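Local coordinates for protein cytochrome c (Shewanella violacea, PDB 6A3L) that carries a covalently attached heme c and probably serves in electron transfer, at residues 51-56 and 88-93; 55-60 and 81-86; 72-77 and 124-129. All coordinates share one frame; numbering follows the deposited sequence.

Interaction 1 of 3, residues 51-56 and 88-93; sequences ALSKLP and SLQDNA. With HEC (heme c), chain C.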
loop_
_atom_site.group_PDB
_atom_site.type_symbol
_atom_site.label_atom_id
_atom_site.label_comp_id
_atom_site.label_asym_id
_atom_site.label_seq_id
_atom_site.Cartn_x
_atom_site.Cartn_y
_atom_site.Cartn_z
ATOM N N ALA A 51 2.770 1.983 -6.810
ATOM C CA ALA A 51 3.281 0.997 -5.865
ATOM C C ALA A 51 2.167 0.078 -5.384
ATOM O O ALA A 51 2.356 -1.139 -5.296
ATOM C CB ALA A 51 3.970 1.705 -4.687
ATOM N N LEU A 52 0.987 0.638 -5.094
ATOM C CA LEU A 52 -0.125 -0.187 -4.627
ATOM C C LEU A 52 -0.563 -1.194 -5.682
ATOM O O LEU A 52 -0.958 -2.318 -5.343
ATOM C CB LEU A 52 -1.299 0.703 -4.218
ATOM C CG LEU A 52 -1.101 1.372 -2.835
ATOM C CD1 LEU A 52 -2.066 2.550 -2.601
ATOM C CD2 LEU A 52 -1.183 0.354 -1.682
ATOM N N SER A 53 -0.508 -0.814 -6.966
ATOM C CA SER A 53 -0.991 -1.701 -8.027
ATOM C C SER A 53 -0.183 -2.992 -8.109
ATOM O O SER A 53 -0.689 -3.998 -8.609
ATOM C CB SER A 53 -1.009 -0.959 -9.373
ATOM O OG SER A 53 0.288 -0.770 -9.922
ATOM N N LYS A 54 1.041 -3.004 -7.587
ATOM C CA LYS A 54 1.876 -4.203 -7.574
ATOM C C LYS A 54 1.527 -5.211 -6.458
ATOM O O LYS A 54 2.081 -6.319 -6.449
ATOM C CB LYS A 54 3.349 -3.772 -7.482
ATOM C CG LYS A 54 3.755 -2.905 -8.662
ATOM C CD LYS A 54 5.256 -2.845 -8.875
ATOM C CE LYS A 54 5.836 -1.496 -8.440
ATOM N NZ LYS A 54 7.083 -1.125 -9.185
ATOM N N LEU A 55 0.644 -4.870 -5.504
ATOM C CA LEU A 55 0.388 -5.764 -4.361
ATOM C C LEU A 55 -0.736 -6.785 -4.527
ATOM O O LEU A 55 -0.548 -7.948 -4.149
ATOM C CB LEU A 55 0.096 -4.958 -3.092
ATOM C CG LEU A 55 1.092 -3.848 -2.838
ATOM C CD1 LEU A 55 0.824 -3.095 -1.527
ATOM C CD2 LEU A 55 2.473 -4.448 -2.885
ATOM N N PRO A 56 -1.920 -6.405 -5.029
ATOM C CA PRO A 56 -3.087 -7.296 -4.867
ATOM C C PRO A 56 -2.983 -8.623 -5.599
ATOM O O PRO A 56 -3.640 -9.587 -5.178
ATOM C CB PRO A 56 -4.258 -6.459 -5.398
ATOM C CG PRO A 56 -3.655 -5.421 -6.247
ATOM C CD PRO A 56 -2.288 -5.146 -5.695
ATOM N N SER A 88 -1.446 -4.770 -16.890
ATOM C CA SER A 88 -1.803 -3.531 -17.575
ATOM C C SER A 88 -2.095 -2.410 -16.588
ATOM O O SER A 88 -1.728 -1.253 -16.829
ATOM C CB SER A 88 -3.015 -3.757 -18.482
ATOM O OG SER A 88 -2.618 -4.230 -19.745
ATOM N N LEU A 89 -2.793 -2.724 -15.491
ATOM C CA LEU A 89 -3.021 -1.702 -14.476
ATOM C C LEU A 89 -1.698 -1.123 -14.008
ATOM O O LEU A 89 -1.577 0.089 -13.809
ATOM C CB LEU A 89 -3.798 -2.278 -13.291
ATOM C CG LEU A 89 -4.045 -1.340 -12.098
ATOM C CD1 LEU A 89 -5.019 -0.194 -12.424
ATOM C CD2 LEU A 89 -4.530 -2.123 -10.924
ATOM N N GLN A 90 -0.693 -1.982 -13.821
ATOM C CA GLN A 90 0.621 -1.511 -13.400
ATOM C C GLN A 90 1.249 -0.627 -14.461
ATOM O O GLN A 90 1.701 0.486 -14.167
ATOM C CB GLN A 90 1.509 -2.709 -13.073
ATOM C CG GLN A 90 0.987 -3.529 -11.904
ATOM C CD GLN A 90 1.585 -4.923 -11.839
ATOM O OE1 GLN A 90 2.435 -5.290 -12.653
ATOM N NE2 GLN A 90 1.158 -5.701 -10.851
ATOM N N ASP A 91 1.247 -1.085 -15.714
ATOM C CA ASP A 91 1.828 -0.277 -16.784
ATOM C C ASP A 91 1.114 1.065 -16.906
ATOM O O ASP A 91 1.766 2.111 -17.021
ATOM C CB ASP A 91 1.793 -1.040 -18.117
ATOM C CG ASP A 91 2.779 -2.216 -18.151
ATOM O OD1 ASP A 91 3.530 -2.403 -17.165
ATOM O OD2 ASP A 91 2.833 -2.928 -19.175
ATOM N N ASN A 92 -0.224 1.057 -16.865
ATOM C CA ASN A 92 -0.974 2.311 -16.913
ATOM C C ASN A 92 -0.701 3.186 -15.690
ATOM O O ASN A 92 -0.668 4.416 -15.803
ATOM C CB ASN A 92 -2.466 2.028 -17.020
ATOM C CG ASN A 92 -2.830 1.367 -18.322
ATOM O OD1 ASN A 92 -1.982 1.180 -19.191
ATOM N ND2 ASN A 92 -4.099 1.024 -18.471
ATOM N N ALA A 93 -0.579 2.583 -14.495
ATOM C CA ALA A 93 -0.209 3.376 -13.323
ATOM C C ALA A 93 1.190 3.957 -13.473
ATOM O O ALA A 93 1.420 5.130 -13.155
ATOM C CB ALA A 93 -0.287 2.528 -12.047
HETATM FE FE HEC C . -10.352 -3.336 -8.024
HETATM C CHA HEC C . -11.987 -4.790 -5.325
HETATM C CHB HEC C . -10.608 -0.277 -6.536
HETATM C CHC HEC C . -8.131 -1.963 -10.336
HETATM C CHD HEC C . -9.949 -6.395 -9.418
HETATM N NA HEC C . -11.135 -2.684 -6.260
HETATM C C1A HEC C . -11.796 -3.433 -5.310
HETATM C C2A HEC C . -12.267 -2.524 -4.306
HETATM C C3A HEC C . -11.886 -1.283 -4.627
HETATM C C4A HEC C . -11.159 -1.354 -5.868
HETATM C CMA HEC C . -12.181 0.010 -3.825
HETATM C CAA HEC C . -13.046 -2.939 -3.053
HETATM C CBA HEC C . -11.978 -3.407 -2.048
HETATM C CGA HEC C . -12.648 -3.552 -0.708
HETATM O O1A HEC C . -12.722 -2.514 -0.011
HETATM O O2A HEC C . -13.115 -4.664 -0.348
HETATM N NB HEC C . -9.454 -1.452 -8.356
HETATM C C1B HEC C . -9.813 -0.313 -7.661
HETATM C C2B HEC C . -9.214 0.827 -8.321
HETATM C C3B HEC C . -8.532 0.385 -9.397
HETATM C C4B HEC C . -8.664 -1.066 -9.426
HETATM C CMB HEC C . -9.405 2.279 -7.821
HETATM C CAB HEC C . -7.705 1.228 -10.406
HETATM C CBB HEC C . -6.991 2.290 -9.994
HETATM N NC HEC C . -9.230 -4.052 -9.551
HETATM C C1C HEC C . -8.435 -3.319 -10.421
HETATM C C2C HEC C . -7.962 -4.225 -11.452
HETATM C C3C HEC C . -8.480 -5.447 -11.229
HETATM C C4C HEC C . -9.270 -5.357 -10.011
HETATM C CMC HEC C . -7.064 -3.779 -12.627
HETATM C CAC HEC C . -8.273 -6.755 -12.047
HETATM C CBC HEC C . -7.110 -7.034 -12.652
HETATM N ND HEC C . -10.870 -5.229 -7.450
HETATM C C1D HEC C . -10.609 -6.355 -8.212
HETATM C C2D HEC C . -11.160 -7.493 -7.527
HETATM C C3D HEC C . -11.731 -7.061 -6.391
HETATM C C4D HEC C . -11.563 -5.626 -6.326
HETATM C CMD HEC C . -11.087 -8.947 -8.053
HETATM C CAD HEC C . -12.436 -7.934 -5.325
HETATM C CBD HEC C . -11.556 -8.130 -4.081
HETATM C CGD HEC C . -12.292 -8.973 -3.065
HETATM O O1D HEC C . -13.313 -8.506 -2.509
HETATM O O2D HEC C . -11.873 -10.123 -2.809
HETATM O O HOH W 1 1.974 -8.159 -9.080
#
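The side-chain amide nitrogen of Gln90 serves two carbonyls of the facing chain, one directly and one through water. NE2 gives a weak hydrogen bond to the backbone O of Ser53, 3.4 Å long though fairly straight at 162°, and a second one to a water that in turn donates to Lys54 O. Both carbonyls lie near the C-terminal end of helix 39-53 of the four-helix bundle of cytochrome c', and the amide of helix 79-99 reaches them because the Gln90 chain is extended beyond CG. Beside these polar groups the two backbones come close, with the CA atoms of Ser53 and Gln90 5.6 Å apart. At this approach the side chain of Ser53 is small: its CB lies 4.0 Å from Leu89 CD2, while OG, set between the backbone N and the carbonyl carbon (chi1 74°), faces Gln90 CG at 3.5 Å and bonds back to Ala50 O. Leu89 forms the floor of the contact and belongs to the heme pocket. Its CD1 branch lies against the heme atom CAB, 3.6 Å away, and its CD2 branch touches the heme methyl CMC at 3.5 Å.

Interaction 2 of 3, residues 55-60 and 81-86; sequences LPLEGF and DFDAKM. With HEC (heme c), chain C.
One wall of the heme pocket in this four-helix-bundle cytochrome is built here, where the loop that follows helix 39-53 folds against the first turns of helix 79-99. An edge-to-face (T-shaped) aromatic pair forms its centre: the edge of Phe82 points at the face of Phe60, with the planes at 68° and the centroids 4.9 Å apart. Phe82 CZ sits over the centre of the Phe60 ring. The CZ atom of Phe60 meets the heme methyl CMD at 3.5 Å, and one face of Phe82 takes the heme atom CBC toward its rim, so both rings are wedged between protein and cofactor. An alanine in place of Phe60 would probably leave the edge of Phe82 without its aromatic partner and open a gap beside the heme methyl CMD. Met86 fills the corner between the loop and the heme. Its chain bends at chi2 and chi3, which brings CE to 3.5 Å from the heme atom CBC, while CG packs on Leu57 CB at 4.1 Å. Helix 6-31 backs the loop, with Phe17 against both Pro56 and Phe60. Phe82 also meets Tyr126 of helix 105-126 edge-to-face. Leu57 covers the outer flank, its side chain sliding past that of Phe82 in the opposite direction and crossing Asp83 at about a right angle. With CG anti to the backbone N (chi1 -170°), Leu57 extends its CD1 branch to 3.7 Å from Phe82 CE2. The carboxylate of Asp83, whose charge is met by a salt bridge with Lys79, lies against the same methyl, Asp83 OD1 to Leu57 CD1 being 3.4 Å.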
loop_
_atom_site.group_PDB
_atom_site.type_symbol
_atom_site.label_atom_id
_atom_site.label_comp_id
_atom_site.label_asym_id
_atom_site.label_seq_id
_atom_site.Cartn_x
_atom_site.Cartn_y
_atom_site.Cartn_z
ATOM N N LEU A 55 0.644 -4.870 -5.504
ATOM C CA LEU A 55 0.388 -5.764 -4.361
ATOM C C LEU A 55 -0.736 -6.785 -4.527
ATOM O O LEU A 55 -0.548 -7.948 -4.149
ATOM C CB LEU A 55 0.096 -4.958 -3.092
ATOM C CG LEU A 55 1.092 -3.848 -2.838
ATOM C CD1 LEU A 55 0.824 -3.095 -1.527
ATOM C CD2 LEU A 55 2.473 -4.448 -2.885
ATOM N N PRO A 56 -1.920 -6.405 -5.029
ATOM C CA PRO A 56 -3.087 -7.296 -4.867
ATOM C C PRO A 56 -2.983 -8.623 -5.599
ATOM O O PRO A 56 -3.640 -9.587 -5.178
ATOM C CB PRO A 56 -4.258 -6.459 -5.398
ATOM C CG PRO A 56 -3.655 -5.421 -6.247
ATOM C CD PRO A 56 -2.288 -5.146 -5.695
ATOM N N LEU A 57 -2.212 -8.722 -6.683
ATOM C CA LEU A 57 -2.240 -9.969 -7.444
ATOM C C LEU A 57 -1.881 -11.159 -6.555
ATOM O O LEU A 57 -2.538 -12.207 -6.619
ATOM C CB LEU A 57 -1.311 -9.905 -8.659
ATOM C CG LEU A 57 -1.515 -11.108 -9.613
ATOM C CD1 LEU A 57 -2.967 -11.207 -10.093
ATOM C CD2 LEU A 57 -0.566 -11.065 -10.792
ATOM N N GLU A 58 -0.871 -10.992 -5.695
ATOM C CA GLU A 58 -0.464 -12.042 -4.752
ATOM C C GLU A 58 -1.631 -12.559 -3.918
ATOM O O GLU A 58 -1.660 -13.741 -3.548
ATOM C CB GLU A 58 0.645 -11.507 -3.841
ATOM C CG GLU A 58 1.103 -12.466 -2.750
ATOM C CD GLU A 58 2.281 -11.927 -1.986
ATOM O OE1 GLU A 58 2.863 -10.936 -2.458
ATOM O OE2 GLU A 58 2.629 -12.481 -0.917
ATOM N N GLY A 59 -2.602 -11.693 -3.619
ATOM C CA GLY A 59 -3.767 -12.082 -2.846
ATOM C C GLY A 59 -4.677 -13.096 -3.509
ATOM O O GLY A 59 -5.487 -13.722 -2.826
ATOM N N PHE A 60 -4.606 -13.247 -4.824
ATOM C CA PHE A 60 -5.556 -14.117 -5.512
ATOM C C PHE A 60 -5.026 -15.546 -5.589
ATOM O O PHE A 60 -4.891 -16.153 -6.650
ATOM C CB PHE A 60 -5.903 -13.538 -6.879
ATOM C CG PHE A 60 -6.697 -12.272 -6.775
ATOM C CD1 PHE A 60 -8.058 -12.324 -6.548
ATOM C CD2 PHE A 60 -6.068 -11.042 -6.806
ATOM C CE1 PHE A 60 -8.787 -11.163 -6.411
ATOM C CE2 PHE A 60 -6.781 -9.886 -6.673
ATOM C CZ PHE A 60 -8.140 -9.936 -6.468
ATOM N N ASP A 81 -5.722 -14.372 -18.228
ATOM C CA ASP A 81 -6.238 -13.067 -18.641
ATOM C C ASP A 81 -6.328 -12.086 -17.474
ATOM O O ASP A 81 -6.098 -10.878 -17.647
ATOM C CB ASP A 81 -7.616 -13.234 -19.293
ATOM C CG ASP A 81 -8.290 -11.905 -19.582
ATOM O OD1 ASP A 81 -9.321 -11.599 -18.939
ATOM O OD2 ASP A 81 -7.786 -11.164 -20.445
ATOM N N PHE A 82 -6.696 -12.573 -16.290
ATOM C CA PHE A 82 -6.793 -11.695 -15.129
ATOM C C PHE A 82 -5.433 -11.099 -14.797
ATOM O O PHE A 82 -5.308 -9.889 -14.583
ATOM C CB PHE A 82 -7.368 -12.473 -13.942
ATOM C CG PHE A 82 -7.505 -11.671 -12.677
ATOM C CD1 PHE A 82 -8.620 -10.886 -12.456
ATOM C CD2 PHE A 82 -6.534 -11.741 -11.683
ATOM C CE1 PHE A 82 -8.762 -10.163 -11.275
ATOM C CE2 PHE A 82 -6.664 -11.015 -10.501
ATOM C CZ PHE A 82 -7.776 -10.230 -10.291
ATOM N N ASP A 83 -4.388 -11.934 -14.795
ATOM C CA ASP A 83 -3.046 -11.428 -14.520
ATOM C C ASP A 83 -2.659 -10.377 -15.544
ATOM O O ASP A 83 -2.055 -9.352 -15.200
ATOM C CB ASP A 83 -2.022 -12.567 -14.522
ATOM C CG ASP A 83 -2.226 -13.567 -13.370
ATOM O OD1 ASP A 83 -3.209 -13.435 -12.603
ATOM O OD2 ASP A 83 -1.371 -14.467 -13.236
ATOM N N ALA A 84 -3.009 -10.612 -16.809
ATOM C CA ALA A 84 -2.713 -9.648 -17.862
ATOM C C ALA A 84 -3.347 -8.293 -17.569
ATOM O O ALA A 84 -2.689 -7.251 -17.681
ATOM C CB ALA A 84 -3.198 -10.192 -19.202
ATOM N N LYS A 85 -4.620 -8.287 -17.170
ATOM C CA LYS A 85 -5.280 -7.024 -16.836
ATOM C C LYS A 85 -4.567 -6.330 -15.681
ATOM O O LYS A 85 -4.398 -5.106 -15.690
ATOM C CB LYS A 85 -6.754 -7.267 -16.497
ATOM C CG LYS A 85 -7.577 -7.800 -17.684
ATOM C CD LYS A 85 -9.039 -8.023 -17.312
ATOM C CE LYS A 85 -9.853 -8.451 -18.515
ATOM N NZ LYS A 85 -9.798 -7.441 -19.602
ATOM N N MET A 86 -4.149 -7.100 -14.674
ATOM C CA MET A 86 -3.422 -6.520 -13.551
ATOM C C MET A 86 -2.087 -5.952 -14.003
ATOM O O MET A 86 -1.694 -4.858 -13.576
ATOM C CB MET A 86 -3.218 -7.563 -12.446
ATOM C CG MET A 86 -2.823 -6.932 -11.126
ATOM S SD MET A 86 -4.239 -6.036 -10.462
ATOM C CE MET A 86 -5.197 -7.389 -9.793
HETATM FE FE HEC C . -10.352 -3.336 -8.024
HETATM C CHA HEC C . -11.987 -4.790 -5.325
HETATM C CHB HEC C . -10.608 -0.277 -6.536
HETATM C CHC HEC C . -8.131 -1.963 -10.336
HETATM C CHD HEC C . -9.949 -6.395 -9.418
HETATM N NA HEC C . -11.135 -2.684 -6.260
HETATM C C1A HEC C . -11.796 -3.433 -5.310
HETATM C C2A HEC C . -12.267 -2.524 -4.306
HETATM C C3A HEC C . -11.886 -1.283 -4.627
HETATM C C4A HEC C . -11.159 -1.354 -5.868
HETATM C CMA HEC C . -12.181 0.010 -3.825
HETATM C CAA HEC C . -13.046 -2.939 -3.053
HETATM C CBA HEC C . -11.978 -3.407 -2.048
HETATM C CGA HEC C . -12.648 -3.552 -0.708
HETATM O O1A HEC C . -12.722 -2.514 -0.011
HETATM O O2A HEC C . -13.115 -4.664 -0.348
HETATM N NB HEC C . -9.454 -1.452 -8.356
HETATM C C1B HEC C . -9.813 -0.313 -7.661
HETATM C C2B HEC C . -9.214 0.827 -8.321
HETATM C C3B HEC C . -8.532 0.385 -9.397
HETATM C C4B HEC C . -8.664 -1.066 -9.426
HETATM C CMB HEC C . -9.405 2.279 -7.821
HETATM C CAB HEC C . -7.705 1.228 -10.406
HETATM C CBB HEC C . -6.991 2.290 -9.994
HETATM N NC HEC C . -9.230 -4.052 -9.551
HETATM C C1C HEC C . -8.435 -3.319 -10.421
HETATM C C2C HEC C . -7.962 -4.225 -11.452
HETATM C C3C HEC C . -8.480 -5.447 -11.229
HETATM C C4C HEC C . -9.270 -5.357 -10.011
HETATM C CMC HEC C . -7.064 -3.779 -12.627
HETATM C CAC HEC C . -8.273 -6.755 -12.047
HETATM C CBC HEC C . -7.110 -7.034 -12.652
HETATM N ND HEC C . -10.870 -5.229 -7.450
HETATM C C1D HEC C . -10.609 -6.355 -8.212
HETATM C C2D HEC C . -11.160 -7.493 -7.527
HETATM C C3D HEC C . -11.731 -7.061 -6.391
HETATM C C4D HEC C . -11.563 -5.626 -6.326
HETATM C CMD HEC C . -11.087 -8.947 -8.053
HETATM C CAD HEC C . -12.436 -7.934 -5.325
HETATM C CBD HEC C . -11.556 -8.130 -4.081
HETATM C CGD HEC C . -12.292 -8.973 -3.065
HETATM O O1D HEC C . -13.313 -8.506 -2.509
HETATM O O2D HEC C . -11.873 -10.123 -2.809
#

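Interaction 3 of 3, residues 72-77 and 124-129; sequences LAKIWT and DVYKKD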
loop_
_atom_site.group_PDB
_atom_site.type_symbol
_atom_site.label_atom_id
_atom_site.label_comp_id
_atom_site.label_asym_id
_atom_site.label_seq_id
_atom_site.Cartn_x
_atom_site.Cartn_y
_atom_site.Cartn_z
ATOM N N LEU A 72 -15.210 -12.958 -8.313
ATOM C CA LEU A 72 -15.904 -14.038 -9.004
ATOM C C LEU A 72 -14.939 -15.189 -9.242
ATOM O O LEU A 72 -13.776 -14.977 -9.602
ATOM C CB LEU A 72 -16.478 -13.555 -10.348
ATOM C CG LEU A 72 -17.657 -12.579 -10.299
ATOM C CD1 LEU A 72 -17.751 -11.748 -11.557
ATOM C CD2 LEU A 72 -18.957 -13.325 -10.063
ATOM N N ALA A 73 -15.442 -16.417 -9.095
ATOM C CA ALA A 73 -14.594 -17.583 -9.316
ATOM C C ALA A 73 -14.041 -17.632 -10.733
ATOM O O ALA A 73 -12.991 -18.241 -10.958
ATOM C CB ALA A 73 -15.373 -18.862 -9.014
ATOM N N LYS A 74 -14.693 -16.955 -11.682
ATOM C CA LYS A 74 -14.201 -16.913 -13.052
ATOM C C LYS A 74 -12.785 -16.358 -13.137
ATOM O O LYS A 74 -12.104 -16.585 -14.143
ATOM C CB LYS A 74 -15.165 -16.083 -13.909
ATOM C CG LYS A 74 -14.817 -16.014 -15.403
ATOM C CD LYS A 74 -15.768 -15.101 -16.200
ATOM C CE LYS A 74 -16.311 -13.987 -15.319
ATOM N NZ LYS A 74 -17.112 -12.981 -16.052
ATOM N N ILE A 75 -12.298 -15.704 -12.078
ATOM C CA ILE A 75 -10.926 -15.202 -12.077
ATOM C C ILE A 75 -9.945 -16.338 -12.324
ATOM O O ILE A 75 -9.015 -16.206 -13.127
ATOM C CB ILE A 75 -10.616 -14.476 -10.754
ATOM C CG1 ILE A 75 -11.373 -13.149 -10.657
ATOM C CG2 ILE A 75 -9.090 -14.334 -10.534
ATOM C CD1 ILE A 75 -11.129 -12.411 -9.372
ATOM N N TRP A 76 -10.154 -17.478 -11.657
ATOM C CA TRP A 76 -9.221 -18.599 -11.695
ATOM C C TRP A 76 -9.441 -19.557 -12.864
ATOM O O TRP A 76 -8.522 -20.311 -13.209
ATOM C CB TRP A 76 -9.275 -19.353 -10.361
ATOM C CG TRP A 76 -8.761 -18.505 -9.247
ATOM C CD1 TRP A 76 -7.459 -18.330 -8.895
ATOM C CD2 TRP A 76 -9.536 -17.706 -8.342
ATOM N NE1 TRP A 76 -7.371 -17.475 -7.823
ATOM C CE2 TRP A 76 -8.632 -17.082 -7.459
ATOM C CE3 TRP A 76 -10.904 -17.470 -8.184
ATOM C CZ2 TRP A 76 -9.052 -16.228 -6.430
ATOM C CZ3 TRP A 76 -11.320 -16.617 -7.176
ATOM C CH2 TRP A 76 -10.394 -16.010 -6.302
ATOM N N THR A 77 -10.640 -19.594 -13.450
ATOM C CA THR A 77 -10.807 -20.302 -14.717
ATOM C C THR A 77 -10.109 -19.572 -15.853
ATOM O O THR A 77 -9.767 -20.187 -16.868
ATOM C CB THR A 77 -12.286 -20.495 -15.043
ATOM O OG1 THR A 77 -12.889 -19.224 -15.323
ATOM C CG2 THR A 77 -13.013 -21.190 -13.877
ATOM N N ASP A 124 -15.814 -5.090 -14.199
ATOM C CA ASP A 124 -16.969 -5.554 -14.969
ATOM C C ASP A 124 -16.952 -7.065 -15.141
ATOM O O ASP A 124 -17.992 -7.721 -15.021
ATOM C CB ASP A 124 -16.997 -4.893 -16.354
ATOM C CG ASP A 124 -17.350 -3.418 -16.315
ATOM O OD1 ASP A 124 -16.854 -2.677 -17.198
ATOM O OD2 ASP A 124 -18.134 -2.996 -15.432
ATOM N N VAL A 125 -15.772 -7.636 -15.379
ATOM C CA VAL A 125 -15.648 -9.056 -15.684
ATOM C C VAL A 125 -15.545 -9.888 -14.416
ATOM O O VAL A 125 -16.169 -10.948 -14.314
ATOM C CB VAL A 125 -14.424 -9.293 -16.600
ATOM C CG1 VAL A 125 -14.353 -10.748 -17.056
ATOM C CG2 VAL A 125 -14.439 -8.359 -17.802
ATOM N N TYR A 126 -14.764 -9.435 -13.435
ATOM C CA TYR A 126 -14.340 -10.314 -12.353
ATOM C C TYR A 126 -14.802 -9.911 -10.957
ATOM O O TYR A 126 -14.322 -10.500 -9.982
ATOM C CB TYR A 126 -12.824 -10.419 -12.344
ATOM C CG TYR A 126 -12.223 -11.056 -13.555
ATOM C CD1 TYR A 126 -12.310 -12.426 -13.754
ATOM C CD2 TYR A 126 -11.510 -10.304 -14.464
ATOM C CE1 TYR A 126 -11.731 -13.027 -14.846
ATOM C CE2 TYR A 126 -10.923 -10.890 -15.564
ATOM C CZ TYR A 126 -11.040 -12.255 -15.753
ATOM O OH TYR A 126 -10.449 -12.849 -16.843
ATOM N N LYS A 127 -15.700 -8.943 -10.815
ATOM C CA LYS A 127 -16.197 -8.525 -9.509
ATOM C C LYS A 127 -17.719 -8.641 -9.480
ATOM O O LYS A 127 -18.396 -8.138 -10.380
ATOM C CB LYS A 127 -15.750 -7.081 -9.218
ATOM C CG LYS A 127 -15.940 -6.584 -7.792
ATOM C CD LYS A 127 -15.352 -5.170 -7.634
ATOM C CE LYS A 127 -16.165 -4.378 -6.621
ATOM N NZ LYS A 127 -16.061 -2.887 -6.753
ATOM N N LYS A 128 -18.249 -9.228 -8.405
ATOM C CA LYS A 128 -19.681 -9.500 -8.286
ATOM C C LYS A 128 -20.546 -8.257 -8.485
ATOM O O LYS A 128 -20.199 -7.157 -8.047
ATOM C CB LYS A 128 -19.972 -10.129 -6.926
ATOM C CG LYS A 128 -19.074 -11.328 -6.642
ATOM C CD LYS A 128 -19.676 -12.326 -5.648
ATOM C CE LYS A 128 -18.609 -13.269 -5.085
ATOM N NZ LYS A 128 -19.031 -13.916 -3.807
ATOM N N ASP A 129 -21.686 -8.453 -9.154
ATOM C CA ASP A 129 -22.646 -7.383 -9.468
ATOM C C ASP A 129 -23.292 -6.773 -8.226
ATOM O O ASP A 129 -23.844 -5.663 -8.289
ATOM C CB ASP A 129 -23.751 -7.898 -10.400
ATOM C CG ASP A 129 -23.248 -8.210 -11.799
ATOM O OD1 ASP A 129 -23.885 -9.045 -12.483
ATOM O OD2 ASP A 129 -22.219 -7.626 -12.211
ATOM O OXT ASP A 129 -23.304 -7.392 -7.154
#
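Two consecutive carbonyls, those of Val125 and Tyr126, receive the hydrogen bonds that join 72-77 to the C-terminal residues. Leu72 N donates to Tyr126 O over 3.1 Å, almost straight at 177°, although the donor stands well above the carbonyl plane. Lys74 supplies the second bond, from NZ to Val125 O at 2.8 Å, its chain leaving with CG anti to the backbone N (chi1 -177°) and bending at chi3 to bring the ammonium group round. Between these bonds Leu72 presses its CD1 methyl to 3.3 Å from Val125 O, and its CD2 branch lies beside Lys128 CG. Ile75 packs against the root of the tyrosine side chain, with CG1 3.3 Å from Tyr126 CD1 and 3.5 Å from Tyr126 CB. The carbonyl carbon of Lys74 comes in at the edge of that ring, while one face is covered by Val125 CG1 of its own segment. The contact joins the last turn of helix 105-126, one of the four long helices of the bundle, to the short, weakly bonded helix 74-77 at the heme end of the fold. Farther out, Tyr126 OH is held by a hydrogen bond to Asp81 and Ile75 rests on Phe82, both in helix 79-99. Beyond the helix end, Lys128 pairs by backbone hydrogen bonds with Glu70, and its NZ bonds to Thr69 O.

In the fold
From the N terminus, helix 6-31 is followed by helix 39-53, whose end and succeeding loop start the first two contacts. Interaction 1 closes a loop from 51-56 to 88-93, and interaction 2, starting from the same part of the chain and sharing Leu55 and Pro56, closes a shorter one inside it. Both lead to helix 79-99 and touch the heme. Interaction 3 crosses both: it starts at 72-77, within their loops, and ends at the C terminus. It joins interaction 2 directly, through Asp81 with Tyr126 and Phe60 with Trp76, but does not touch interaction 1. The three contacts tie helices 39-53, 74-77, 79-99 and 105-126 and the loop after helix 39-53 to one another.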